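Local coordinates for putative angiotensinogen (Lampetra fluviatilis, PDB 5INW), which binds heparin, which promotes its inhibition of thrombin through a template mechanism, and belongs to the serpin family of serine protease inhibitors, at residues 239-245 with 410-416; 253-257 with 279-285; 357-361 with 392-396. The protein carries 1 engineered substitution. All coordinates share one frame; numbering follows the deposited sequence.

Contact 1: residues 239-245 with 410-416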
ATOM      1  N   SER A 239      13.490  -1.316  21.350  1.00 52.77           N
ATOM      2  CA  SER A 239      14.817  -0.964  20.962  1.00 54.03           C
ATOM      3  C   SER A 239      14.884  -0.194  19.648  1.00 50.91           C
ATOM      4  O   SER A 239      15.723   0.705  19.533  1.00 51.91           O
ATOM      5  CB  SER A 239      15.666  -2.225  20.925  1.00 56.00           C
ATOM      6  OG  SER A 239      16.234  -2.413  22.215  1.00 58.40           O
ATOM      7  N   LEU A 240      14.009  -0.500  18.687  1.00 46.38           N
ATOM      8  CA  LEU A 240      13.788   0.396  17.539  1.00 46.14           C
ATOM      9  C   LEU A 240      12.358   0.348  17.060  1.00 44.84           C
ATOM     10  O   LEU A 240      11.659  -0.635  17.303  1.00 46.06           O
ATOM     11  CB  LEU A 240      14.634   0.018  16.339  1.00 46.59           C
ATOM     12  CG  LEU A 240      16.125   0.248  16.407  1.00 47.95           C
ATOM     13  CD1 LEU A 240      16.794  -1.032  16.924  1.00 49.25           C
ATOM     14  CD2 LEU A 240      16.647   0.671  15.026  1.00 47.37           C
ATOM     15  N   VAL A 241      11.967   1.405  16.342  1.00 42.92           N
ATOM     16  CA  VAL A 241      10.698   1.481  15.636  1.00 40.36           C
ATOM     17  C   VAL A 241      10.963   2.040  14.255  1.00 40.27           C
ATOM     18  O   VAL A 241      11.513   3.111  14.163  1.00 44.89           O
ATOM     19  CB  VAL A 241       9.718   2.406  16.366  1.00 38.73           C
ATOM     20  CG1 VAL A 241       8.393   2.477  15.618  1.00 39.01           C
ATOM     21  CG2 VAL A 241       9.484   1.856  17.740  1.00 39.70           C
ATOM     22  N   ILE A 242      10.543   1.345  13.206  1.00 37.92           N
ATOM     23  CA  ILE A 242      10.739   1.762  11.817  1.00 37.90           C
ATOM     24  C   ILE A 242       9.388   2.155  11.297  1.00 36.49           C
ATOM     25  O   ILE A 242       8.443   1.502  11.577  1.00 33.23           O
ATOM     26  CB  ILE A 242      11.246   0.579  10.960  1.00 37.88           C
ATOM     27  CG1 ILE A 242      12.682   0.225  11.378  1.00 39.65           C
ATOM     28  CG2 ILE A 242      11.228   0.872   9.468  1.00 37.08           C
ATOM     29  CD1 ILE A 242      13.102  -1.172  10.979  1.00 39.54           C
ATOM     30  N   VAL A 243       9.330   3.227  10.526  1.00 37.85           N
ATOM     31  CA  VAL A 243       8.056   3.791  10.045  1.00 38.09           C
ATOM     32  C   VAL A 243       8.188   4.140   8.584  1.00 38.12           C
ATOM     33  O   VAL A 243       9.133   4.807   8.176  1.00 40.23           O
ATOM     34  CB  VAL A 243       7.719   5.096  10.799  1.00 38.35           C
ATOM     35  CG1 VAL A 243       6.622   5.866  10.099  1.00 37.57           C
ATOM     36  CG2 VAL A 243       7.382   4.785  12.243  1.00 39.13           C
ATOM     37  N   ASN A 244       7.265   3.658   7.788  1.00 38.53           N
ATOM     38  CA  ASN A 244       7.038   4.234   6.471  1.00 39.57           C
ATOM     39  C   ASN A 244       5.636   4.815   6.486  1.00 38.50           C
ATOM     40  O   ASN A 244       4.686   4.193   6.965  1.00 37.52           O
ATOM     41  CB  ASN A 244       7.100   3.205   5.331  1.00 39.31           C
ATOM     42  CG  ASN A 244       6.782   3.833   4.022  1.00 39.51           C
ATOM     43  OD1 ASN A 244       5.619   3.972   3.644  1.00 38.80           O
ATOM     44  ND2 ASN A 244       7.801   4.379   3.387  1.00 40.63           N
ATOM     45  N   VAL A 245       5.535   5.987   5.909  1.00 38.81           N
ATOM     46  CA  VAL A 245       4.262   6.512   5.466  1.00 40.45           C
ATOM     47  C   VAL A 245       4.327   6.866   3.985  1.00 41.31           C
ATOM     48  O   VAL A 245       5.361   7.268   3.483  1.00 39.90           O
ATOM     49  CB  VAL A 245       3.840   7.759   6.246  1.00 40.09           C
ATOM     50  CG1 VAL A 245       3.923   7.448   7.706  1.00 41.08           C
ATOM     51  CG2 VAL A 245       4.729   8.940   5.907  1.00 40.65           C
ATOM     52  N   ALA A 410      -1.136   5.497   3.563  1.00 45.57           N
ATOM     53  CA  ALA A 410      -0.762   4.260   4.247  1.00 45.97           C
ATOM     54  C   ALA A 410       0.350   4.524   5.235  1.00 45.07           C
ATOM     55  O   ALA A 410       1.094   5.463   5.081  1.00 42.43           O
ATOM     56  CB  ALA A 410      -0.308   3.196   3.249  1.00 49.11           C
ATOM     57  N   GLU A 411       0.480   3.634   6.207  1.00 45.90           N
ATOM     58  CA  GLU A 411       1.431   3.749   7.321  1.00 45.02           C
ATOM     59  C   GLU A 411       1.832   2.338   7.708  1.00 43.54           C
ATOM     60  O   GLU A 411       0.957   1.543   8.052  1.00 40.05           O
ATOM     61  CB  GLU A 411       0.679   4.260   8.512  1.00 48.96           C
ATOM     62  CG  GLU A 411      -0.106   5.546   8.320  1.00 53.86           C
ATOM     63  CD  GLU A 411      -0.835   5.972   9.582  1.00 55.35           C
ATOM     64  OE1 GLU A 411      -1.181   5.114  10.440  1.00 55.76           O
ATOM     65  OE2 GLU A 411      -1.081   7.186   9.703  1.00 60.04           O
ATOM     66  N   THR A 412       3.124   2.027   7.633  1.00 39.69           N
ATOM     67  CA  THR A 412       3.639   0.783   8.148  1.00 36.96           C
ATOM     68  C   THR A 412       4.572   1.087   9.305  1.00 37.65           C
ATOM     69  O   THR A 412       5.451   1.924   9.195  1.00 37.65           O
ATOM     70  CB  THR A 412       4.432   0.101   7.084  1.00 36.05           C
ATOM     71  OG1 THR A 412       3.626   0.081   5.900  1.00 39.16           O
ATOM     72  CG2 THR A 412       4.840  -1.299   7.509  1.00 34.53           C
ATOM     73  N   VAL A 413       4.371   0.373  10.404  1.00 37.02           N
ATOM     74  CA  VAL A 413       5.134   0.519  11.615  1.00 35.16           C
ATOM     75  C   VAL A 413       5.733  -0.845  11.981  1.00 35.82           C
ATOM     76  O   VAL A 413       5.015  -1.825  12.038  1.00 35.22           O
ATOM     77  CB  VAL A 413       4.245   1.055  12.761  1.00 33.41           C
ATOM     78  CG1 VAL A 413       5.035   1.189  14.053  1.00 34.22           C
ATOM     79  CG2 VAL A 413       3.722   2.392  12.398  1.00 32.66           C
ATOM     80  N   VAL A 414       7.029  -0.866  12.331  1.00 38.14           N
ATOM     81  CA  VAL A 414       7.735  -2.077  12.746  1.00 38.70           C
ATOM     82  C   VAL A 414       8.327  -1.829  14.105  1.00 39.48           C
ATOM     83  O   VAL A 414       8.943  -0.806  14.318  1.00 41.58           O
ATOM     84  CB  VAL A 414       8.877  -2.408  11.786  1.00 41.00           C
ATOM     85  CG1 VAL A 414       9.489  -3.761  12.138  1.00 41.81           C
ATOM     86  CG2 VAL A 414       8.372  -2.452  10.338  1.00 43.10           C
ATOM     87  N   GLY A 415       8.124  -2.734  15.049  1.00 41.22           N
ATOM     88  CA  GLY A 415       8.665  -2.524  16.396  1.00 43.09           C
ATOM     89  C   GLY A 415       9.689  -3.586  16.612  1.00 45.92           C
ATOM     90  O   GLY A 415       9.394  -4.765  16.380  1.00 48.72           O
ATOM     91  N   ILE A 416      10.875  -3.201  17.063  1.00 46.23           N
ATOM     92  CA  ILE A 416      11.952  -4.127  17.267  1.00 50.17           C
ATOM     93  C   ILE A 416      12.290  -4.170  18.773  1.00 54.27           C
ATOM     94  O   ILE A 416      12.515  -3.146  19.360  1.00 57.17           O
ATOM     95  CB  ILE A 416      13.227  -3.684  16.498  1.00 52.92           C
ATOM     96  CG1 ILE A 416      12.961  -3.293  15.046  1.00 51.47           C
ATOM     97  CG2 ILE A 416      14.325  -4.769  16.534  1.00 53.60           C
ATOM     98  CD1 ILE A 416      12.960  -4.423  14.068  1.00 50.71           C
TER
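Ile242 and Val414 meet on the face of this antiparallel ribbon that also carries Leu240, Asn244, Thr412 and Ile416, with Ile242 CB 3.9 Å from Val414 CB. The opposite face holds Val241, Val243, Val245, Glu411 and Val413. There Val241 and Val413 both set CG1 anti to the backbone N (chi1 -180° and 179°), and the two side chains slant across each other with Val241 CG1 3.9 Å from Val413 CG1. Between the faces, the facing strand edges are joined by paired backbone bonds: Ile242 N donates to Val414 O at 2.9 Å, and Thr412 N to Asn244 O at 2.8 Å, each with its return bond.

The regular ladder breaks at one end. Ile416 O accepts from both Ser239 N (2.9 Å) and Leu240 N (3.1 Å), a classic beta bulge in which two residues of one strand face a single residue of the other. Ile416 N in turn donates to Leu240 O, and the side chain packs CG1 against Leu240 CB at 3.9 Å. Further along, the buried polar groups are satisfied from outside the pair: Asn244 OD1 bonds Ser112 OG and its ND2 bonds Asn174 OD1, while Thr412 OG1 also reaches Ser112 OG.

Helix 110-122 backs this side, with Val119 and Val120 against Ile242 and Ala116 against Thr412. Strand 168-179 continues the sheet beyond 239-245, and strand 389-401 lies beyond 410-416. Strand 405-417 thus fills the middle of the main sheet as an inserted strand, as expected of a serpin whose reactive loop has been cleaved and inserted.

Contact 2: residues 253-257 with 279-285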
ATOM      1  N   GLY A 253      -8.520  12.959 -14.122  1.00 50.22           N
ATOM      2  CA  GLY A 253      -8.375  13.630 -15.386  1.00 53.14           C
ATOM      3  C   GLY A 253      -9.716  14.122 -15.868  1.00 54.88           C
ATOM      4  O   GLY A 253      -9.772  15.131 -16.552  1.00 57.97           O
ATOM      5  N   ASN A 254     -10.775  13.381 -15.546  1.00 56.29           N
ATOM      6  CA  ASN A 254     -12.132  13.760 -15.845  1.00 59.04           C
ATOM      7  C   ASN A 254     -12.834  13.849 -14.529  1.00 59.22           C
ATOM      8  O   ASN A 254     -13.250  12.853 -13.953  1.00 58.70           O
ATOM      9  CB  ASN A 254     -12.772  12.687 -16.677  1.00 62.27           C
ATOM     10  CG  ASN A 254     -11.856  12.190 -17.740  1.00 64.55           C
ATOM     11  OD1 ASN A 254     -11.748  12.821 -18.787  1.00 69.65           O
ATOM     12  ND2 ASN A 254     -11.180  11.055 -17.494  1.00 64.62           N
ATOM     13  N   LYS A 255     -12.943  15.058 -14.015  1.00 61.78           N
ATOM     14  CA  LYS A 255     -13.607  15.270 -12.735  1.00 61.65           C
ATOM     15  C   LYS A 255     -15.122  15.088 -12.849  1.00 61.62           C
ATOM     16  O   LYS A 255     -15.700  15.437 -13.852  1.00 61.04           O
ATOM     17  CB  LYS A 255     -13.269  16.657 -12.203  1.00 63.46           C
ATOM     18  CG  LYS A 255     -11.798  16.844 -11.838  1.00 62.07           C
ATOM     19  CD  LYS A 255     -11.651  18.006 -10.882  1.00 62.37           C
ATOM     20  CE  LYS A 255     -10.243  18.531 -10.869  1.00 63.33           C
ATOM     21  NZ  LYS A 255     -10.200  19.723  -9.989  1.00 65.07           N
ATOM     22  N   PHE A 256     -15.734  14.524 -11.813  1.00 62.62           N
ATOM     23  CA  PHE A 256     -17.172  14.263 -11.786  1.00 66.46           C
ATOM     24  C   PHE A 256     -17.866  15.534 -11.411  1.00 67.94           C
ATOM     25  O   PHE A 256     -17.315  16.341 -10.683  1.00 66.51           O
ATOM     26  CB  PHE A 256     -17.553  13.263 -10.703  1.00 66.53           C
ATOM     27  CG  PHE A 256     -17.044  11.878 -10.935  1.00 69.62           C
ATOM     28  CD1 PHE A 256     -15.762  11.491 -10.463  1.00 70.54           C
ATOM     29  CD2 PHE A 256     -17.831  10.925 -11.565  1.00 70.59           C
ATOM     30  CE1 PHE A 256     -15.286  10.192 -10.656  1.00 69.38           C
ATOM     31  CE2 PHE A 256     -17.359   9.624 -11.756  1.00 71.93           C
ATOM     32  CZ  PHE A 256     -16.088   9.262 -11.311  1.00 71.51           C
ATOM     33  N   GLU A 257     -19.103  15.671 -11.860  1.00 72.90           N
ATOM     34  CA  GLU A 257     -19.935  16.797 -11.469  1.00 77.80           C
ATOM     35  C   GLU A 257     -20.682  16.410 -10.163  1.00 74.76           C
ATOM     36  O   GLU A 257     -21.326  15.349 -10.099  1.00 74.31           O
ATOM     37  CB  GLU A 257     -20.869  17.205 -12.642  1.00 81.96           C
ATOM     38  CG  GLU A 257     -21.703  18.467 -12.438  1.00 88.92           C
ATOM     39  CD  GLU A 257     -20.910  19.757 -12.161  1.00 94.92           C
ATOM     40  OE1 GLU A 257     -19.695  19.843 -12.536  1.00 98.91           O
ATOM     41  OE2 GLU A 257     -21.523  20.707 -11.572  1.00 96.81           O
ATOM     42  N   MET A 279     -21.604   8.626  -7.816  1.00 64.71           N
ATOM     43  CA  MET A 279     -21.239   9.719  -8.736  1.00 65.70           C
ATOM     44  C   MET A 279     -21.461   9.278 -10.148  1.00 66.23           C
ATOM     45  O   MET A 279     -21.555   8.072 -10.406  1.00 63.92           O
ATOM     46  CB  MET A 279     -19.764  10.105  -8.584  1.00 64.48           C
ATOM     47  CG  MET A 279     -19.406  10.558  -7.175  1.00 62.70           C
ATOM     48  SD  MET A 279     -17.675  10.875  -6.970  1.00 57.89           S
ATOM     49  CE  MET A 279     -16.904   9.328  -7.454  1.00 57.80           C
ATOM     50  N   HIS A 280     -21.513  10.263 -11.055  1.00 67.35           N
ATOM     51  CA  HIS A 280     -21.960  10.024 -12.428  1.00 67.74           C
ATOM     52  C   HIS A 280     -21.279  10.937 -13.423  1.00 68.10           C
ATOM     53  O   HIS A 280     -21.151  12.152 -13.189  1.00 65.78           O
ATOM     54  CB  HIS A 280     -23.456  10.212 -12.524  1.00 69.35           C
ATOM     55  CG  HIS A 280     -24.235   9.259 -11.693  1.00 69.81           C
ATOM     56  ND1 HIS A 280     -24.570   7.999 -12.135  1.00 71.38           N
ATOM     57  CD2 HIS A 280     -24.770   9.386 -10.457  1.00 70.84           C
ATOM     58  CE1 HIS A 280     -25.263   7.378 -11.198  1.00 73.73           C
ATOM     59  NE2 HIS A 280     -25.407   8.201 -10.173  1.00 73.82           N
ATOM     60  N   GLN A 281     -20.847  10.337 -14.534  1.00 68.72           N
ATOM     61  CA  GLN A 281     -20.173  11.081 -15.599  1.00 70.23           C
ATOM     62  C   GLN A 281     -20.206  10.327 -16.933  1.00 75.40           C
ATOM     63  O   GLN A 281     -20.277   9.074 -17.026  1.00 78.02           O
ATOM     64  CB  GLN A 281     -18.702  11.493 -15.275  1.00 68.33           C
ATOM     65  CG  GLN A 281     -17.687  10.354 -15.233  1.00 66.80           C
ATOM     66  CD  GLN A 281     -16.257  10.810 -14.976  1.00 63.31           C
ATOM     67  OE1 GLN A 281     -15.988  11.960 -14.639  1.00 60.59           O
ATOM     68  NE2 GLN A 281     -15.336   9.889 -15.128  1.00 62.46           N
ATOM     69  N   ARG A 282     -20.197  11.133 -17.981  1.00 79.98           N
ATOM     70  CA  ARG A 282     -20.068  10.650 -19.320  1.00 82.59           C
ATOM     71  C   ARG A 282     -18.693  11.133 -19.752  1.00 81.25           C
ATOM     72  O   ARG A 282     -18.532  12.318 -20.064  1.00 82.51           O
ATOM     73  CB  ARG A 282     -21.200  11.181 -20.219  1.00 86.68           C
ATOM     74  CG  ARG A 282     -21.583  10.183 -21.300  1.00 92.41           C
ATOM     75  CD  ARG A 282     -22.378  10.752 -22.470  1.00 99.44           C
ATOM     76  NE  ARG A 282     -21.538  11.530 -23.379  1.00105.16           N
ATOM     77  CZ  ARG A 282     -21.897  11.962 -24.586  1.00113.67           C
ATOM     78  NH1 ARG A 282     -23.105  11.704 -25.079  1.00118.31           N
ATOM     79  NH2 ARG A 282     -21.030  12.668 -25.315  1.00119.03           N
ATOM     80  N   ALA A 283     -17.701  10.236 -19.749  1.00 78.11           N
ATOM     81  CA  ALA A 283     -16.380  10.567 -20.309  1.00 78.22           C
ATOM     82  C   ALA A 283     -15.769   9.441 -21.147  1.00 79.11           C
ATOM     83  O   ALA A 283     -16.286   8.321 -21.165  1.00 80.64           O
ATOM     84  CB  ALA A 283     -15.445  10.997 -19.200  1.00 77.65           C
ATOM     85  N   LYS A 284     -14.672   9.773 -21.832  1.00 79.96           N
ATOM     86  CA  LYS A 284     -13.908   8.841 -22.673  1.00 80.31           C
ATOM     87  C   LYS A 284     -12.914   8.004 -21.840  1.00 78.51           C
ATOM     88  O   LYS A 284     -11.779   8.416 -21.615  1.00 74.68           O
ATOM     89  CB  LYS A 284     -13.159   9.620 -23.761  1.00 82.69           C
ATOM     90  CG  LYS A 284     -14.065  10.499 -24.599  1.00 86.84           C
ATOM     91  CD  LYS A 284     -13.328  11.182 -25.730  1.00 88.59           C
ATOM     92  CE  LYS A 284     -14.306  12.064 -26.462  1.00 90.70           C
ATOM     93  NZ  LYS A 284     -13.695  12.665 -27.669  1.00 95.60           N
ATOM     94  N   LEU A 285     -13.331   6.811 -21.428  1.00 79.11           N
ATOM     95  CA  LEU A 285     -12.549   5.970 -20.550  1.00 78.04           C
ATOM     96  C   LEU A 285     -12.262   4.671 -21.222  1.00 78.36           C
ATOM     97  O   LEU A 285     -13.109   4.151 -21.922  1.00 84.53           O
ATOM     98  CB  LEU A 285     -13.344   5.712 -19.288  1.00 80.25           C
ATOM     99  CG  LEU A 285     -13.730   7.013 -18.574  1.00 84.52           C
ATOM    100  CD1 LEU A 285     -14.768   6.765 -17.491  1.00 85.20           C
ATOM    101  CD2 LEU A 285     -12.492   7.691 -17.992  1.00 86.35           C
TER
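Asn254 opens the contact by laying its CB 4.0 Å from Ala283 CB. Beyond that, the Asn254 and Leu285 side chains run past one another, Asn254 ND2 lying 3.6 Å from Leu285 CD2. Lys255 points its CB away from the strand, and its NZ forms a salt bridge with Glu404.

Phe256 then carries most of the packing, its ring sandwiched between two side chains of strand 279-283. Over one face comes the amide of Gln281, stacked with its plane only 18° from that of the ring. The chain gets there because Gln281 CG stands between the backbone N and the carbonyl carbon (chi1 70°) and runs on extended, bringing CG to 3.6 Å from Phe256 CE2. Over the opposite face lies Met279, bent at its thioether (chi3 -56°): CE sits 3.9 Å from the centroid of the Phe256 ring in a CH-pi contact, and SD is 4.3 Å from the same centroid, a Met-aromatic pair. Met279 CB also touches Phe256 CD2, at 3.6 Å. His280 C lies at the ring edge, in its plane.

Around this sandwich, Trp252 meets the Phe256 ring edge-to-face, and Leu347 and Leu349 of strand 345-359 pack on it as well. Pro301, ending strand 295-301, touches both Asn254 and Leu285, so the loop after strand 238-251 contacts both strand 273-283 and strand 295-301 of the three-stranded sheet.

Contact 3: residues 357-361 with 392-396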
ATOM      1  N   SER A 357      -7.166  -1.775   8.908  1.00 47.86           N
ATOM      2  CA  SER A 357      -5.935  -1.998   9.696  1.00 46.69           C
ATOM      3  C   SER A 357      -5.531  -3.431   9.595  1.00 47.34           C
ATOM      4  O   SER A 357      -6.362  -4.305   9.516  1.00 47.06           O
ATOM      5  CB  SER A 357      -6.139  -1.663  11.159  1.00 46.89           C
ATOM      6  OG  SER A 357      -6.474  -0.319  11.290  1.00 52.42           O
ATOM      7  N   TYR A 358      -4.239  -3.688   9.692  1.00 49.77           N
ATOM      8  CA  TYR A 358      -3.751  -5.042   9.730  1.00 48.69           C
ATOM      9  C   TYR A 358      -2.660  -5.201  10.756  1.00 51.92           C
ATOM     10  O   TYR A 358      -1.994  -4.244  11.148  1.00 54.98           O
ATOM     11  CB  TYR A 358      -3.223  -5.463   8.378  1.00 49.22           C
ATOM     12  CG  TYR A 358      -4.175  -5.343   7.185  1.00 48.33           C
ATOM     13  CD1 TYR A 358      -5.031  -6.374   6.849  1.00 47.67           C
ATOM     14  CD2 TYR A 358      -4.135  -4.226   6.362  1.00 48.48           C
ATOM     15  CE1 TYR A 358      -5.840  -6.300   5.750  1.00 50.09           C
ATOM     16  CE2 TYR A 358      -4.936  -4.132   5.253  1.00 49.48           C
ATOM     17  CZ  TYR A 358      -5.797  -5.172   4.948  1.00 51.95           C
ATOM     18  OH  TYR A 358      -6.622  -5.075   3.849  1.00 54.24           O
ATOM     19  N   ASP A 359      -2.549  -6.433  11.253  1.00 54.29           N
ATOM     20  CA  ASP A 359      -1.360  -6.935  11.931  1.00 54.28           C
ATOM     21  C   ASP A 359      -0.841  -7.973  10.915  1.00 51.81           C
ATOM     22  O   ASP A 359      -1.564  -8.869  10.526  1.00 54.31           O
ATOM     23  CB  ASP A 359      -1.760  -7.524  13.276  1.00 56.45           C
ATOM     24  CG  ASP A 359      -0.610  -8.198  13.991  1.00 57.41           C
ATOM     25  OD1 ASP A 359      -0.052  -9.181  13.465  1.00 60.58           O
ATOM     26  OD2 ASP A 359      -0.285  -7.765  15.113  1.00 61.32           O
ATOM     27  N   LEU A 360       0.372  -7.806  10.429  1.00 49.83           N
ATOM     28  CA  LEU A 360       0.793  -8.550   9.255  1.00 51.91           C
ATOM     29  C   LEU A 360       1.633  -9.781   9.591  1.00 54.08           C
ATOM     30  O   LEU A 360       2.102 -10.477   8.682  1.00 51.97           O
ATOM     31  CB  LEU A 360       1.617  -7.638   8.348  1.00 51.68           C
ATOM     32  CG  LEU A 360       0.942  -6.406   7.781  1.00 50.46           C
ATOM     33  CD1 LEU A 360       1.934  -5.597   6.949  1.00 51.79           C
ATOM     34  CD2 LEU A 360      -0.232  -6.830   6.944  1.00 51.16           C
ATOM     35  N   LYS A 361       1.824 -10.048  10.887  1.00 56.44           N
ATOM     36  CA  LYS A 361       2.779 -11.053  11.339  1.00 58.76           C
ATOM     37  C   LYS A 361       2.516 -12.425  10.700  1.00 58.62           C
ATOM     38  O   LYS A 361       3.401 -13.044  10.140  1.00 61.71           O
ATOM     39  CB  LYS A 361       2.788 -11.100  12.862  1.00 62.87           C
ATOM     40  CG  LYS A 361       3.555 -12.269  13.440  1.00 70.56           C
ATOM     41  CD  LYS A 361       3.911 -12.098  14.912  1.00 79.18           C
ATOM     42  CE  LYS A 361       4.184 -13.464  15.550  1.00 87.28           C
ATOM     43  NZ  LYS A 361       4.918 -13.386  16.858  1.00 96.46           N
ATOM     44  N   LYS A 392       6.531  -6.722  16.247  1.00 56.51           N
ATOM     45  CA  LYS A 392       5.249  -6.325  15.739  1.00 54.87           C
ATOM     46  C   LYS A 392       5.377  -5.514  14.431  1.00 53.24           C
ATOM     47  O   LYS A 392       6.249  -4.616  14.317  1.00 53.66           O
ATOM     48  CB  LYS A 392       4.565  -5.462  16.810  1.00 60.09           C
ATOM     49  CG  LYS A 392       3.176  -4.960  16.400  1.00 67.27           C
ATOM     50  CD  LYS A 392       2.216  -4.787  17.574  1.00 72.75           C
ATOM     51  CE  LYS A 392       0.824  -5.333  17.262  1.00 81.07           C
ATOM     52  NZ  LYS A 392       0.027  -5.657  18.500  1.00 86.59           N
ATOM     53  N   ILE A 393       4.460  -5.784  13.500  1.00 48.44           N
ATOM     54  CA  ILE A 393       4.294  -4.997  12.271  1.00 48.04           C
ATOM     55  C   ILE A 393       2.840  -4.679  11.943  1.00 43.63           C
ATOM     56  O   ILE A 393       2.062  -5.565  11.663  1.00 42.03           O
ATOM     57  CB  ILE A 393       4.824  -5.751  11.058  1.00 49.46           C
ATOM     58  CG1 ILE A 393       6.300  -6.041  11.223  1.00 53.75           C
ATOM     59  CG2 ILE A 393       4.634  -4.938   9.796  1.00 48.88           C
ATOM     60  CD1 ILE A 393       6.929  -6.668   9.985  1.00 56.14           C
ATOM     61  N   THR A 394       2.478  -3.415  11.998  1.00 43.88           N
ATOM     62  CA  THR A 394       1.123  -3.019  11.679  1.00 44.86           C
ATOM     63  C   THR A 394       1.149  -2.370  10.314  1.00 45.64           C
ATOM     64  O   THR A 394       2.201  -1.995   9.832  1.00 45.32           O
ATOM     65  CB  THR A 394       0.508  -2.125  12.789  1.00 44.80           C
ATOM     66  OG1 THR A 394       1.408  -1.083  13.182  1.00 44.44           O
ATOM     67  CG2 THR A 394       0.288  -2.961  14.010  1.00 45.46           C
ATOM     68  N   HIS A 395      -0.004  -2.341   9.666  1.00 46.32           N
ATOM     69  CA  HIS A 395      -0.192  -1.624   8.430  1.00 45.22           C
ATOM     70  C   HIS A 395      -1.564  -1.047   8.495  1.00 44.83           C
ATOM     71  O   HIS A 395      -2.474  -1.713   8.834  1.00 45.49           O
ATOM     72  CB  HIS A 395      -0.047  -2.512   7.213  1.00 45.30           C
ATOM     73  CG  HIS A 395      -0.128  -1.750   5.942  1.00 47.56           C
ATOM     74  ND1 HIS A 395       0.940  -1.060   5.420  1.00 48.38           N
ATOM     75  CD2 HIS A 395      -1.175  -1.471   5.144  1.00 48.25           C
ATOM     76  CE1 HIS A 395       0.559  -0.422   4.333  1.00 46.24           C
ATOM     77  NE2 HIS A 395      -0.718  -0.663   4.141  1.00 46.36           N
ATOM     78  N   LYS A 396      -1.687   0.226   8.212  1.00 50.60           N
ATOM     79  CA  LYS A 396      -2.946   0.973   8.330  1.00 53.11           C
ATOM     80  C   LYS A 396      -3.070   1.814   7.042  1.00 51.17           C
ATOM     81  O   LYS A 396      -2.072   2.395   6.563  1.00 55.61           O
ATOM     82  CB  LYS A 396      -2.852   1.841   9.575  1.00 59.37           C
ATOM     83  CG  LYS A 396      -4.163   2.229  10.207  1.00 69.39           C
ATOM     84  CD  LYS A 396      -4.780   3.516   9.610  1.00 72.49           C
ATOM     85  CE  LYS A 396      -6.181   3.789  10.166  1.00 71.01           C
ATOM     86  NZ  LYS A 396      -6.468   5.243  10.255  1.00 69.91           N
TER
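Leu360 reaches across to two residues of strand 392-396. With CG anti to its carbonyl carbon (chi1 -61°), it brings CD1 to 3.7 Å from His395 CB and 4.0 Å from Ile393 CG2, lying roughly at right angles to Ile393. An alanine here would lose both branches, and is likely to leave a gap between Ile393, His395 and Ile113 of helix 110-122.

His395 CG stands anti to the backbone N (chi1 -175°), which places the imidazole where both its nitrogens are bonded: ND1 to Thr412 OG1 and NE2 to Ser109 N, so the ring is fixed at both. Tyr358 brings CD2 to the edge of that imidazole, and its OH bonds Phe107 N. On the face of the sheet that carries Ser357, Asp359 and Thr394, Lys392 bends at chi2 and chi3 to bring CE 3.4 Å from Asp359 OD2; NZ stays 4.0 Å from OD2, too far for a salt bridge.

Between the two faces, Tyr358 N bonds His395 O at 2.8 Å and Leu360 N bonds Ile393 O at 3.1 Å. Asp359 OD1 weakly accepts from Lys361 N, a capping bond where strand 345-359, antiparallel to strand 389-401 in the serpin's main sheet, turns into helix 361-369.

How the contacts relate
Contacts 1 and 3 are seams of one sheet with a single seam between them, where strands 405-417 and 389-401 pair; their centres are about 10 Å apart. There Gly415 N lies 2.8 Å from Lys392 O and Glu411 N 2.9 Å from Lys396 O, both probable hydrogen bonds, so the inserted reactive-loop strand of contact 1 is held on both flanks. Contact 2 lies far from that strand, its centre about 38 Å from that of contact 1 and 35 Å from that of contact 3, with nearest atoms about 20 and 21 Å away. It is linked through the chain and the sheet: loop 253-257 follows strand 238-251, and strand 273-283 pairs with strand 345-359.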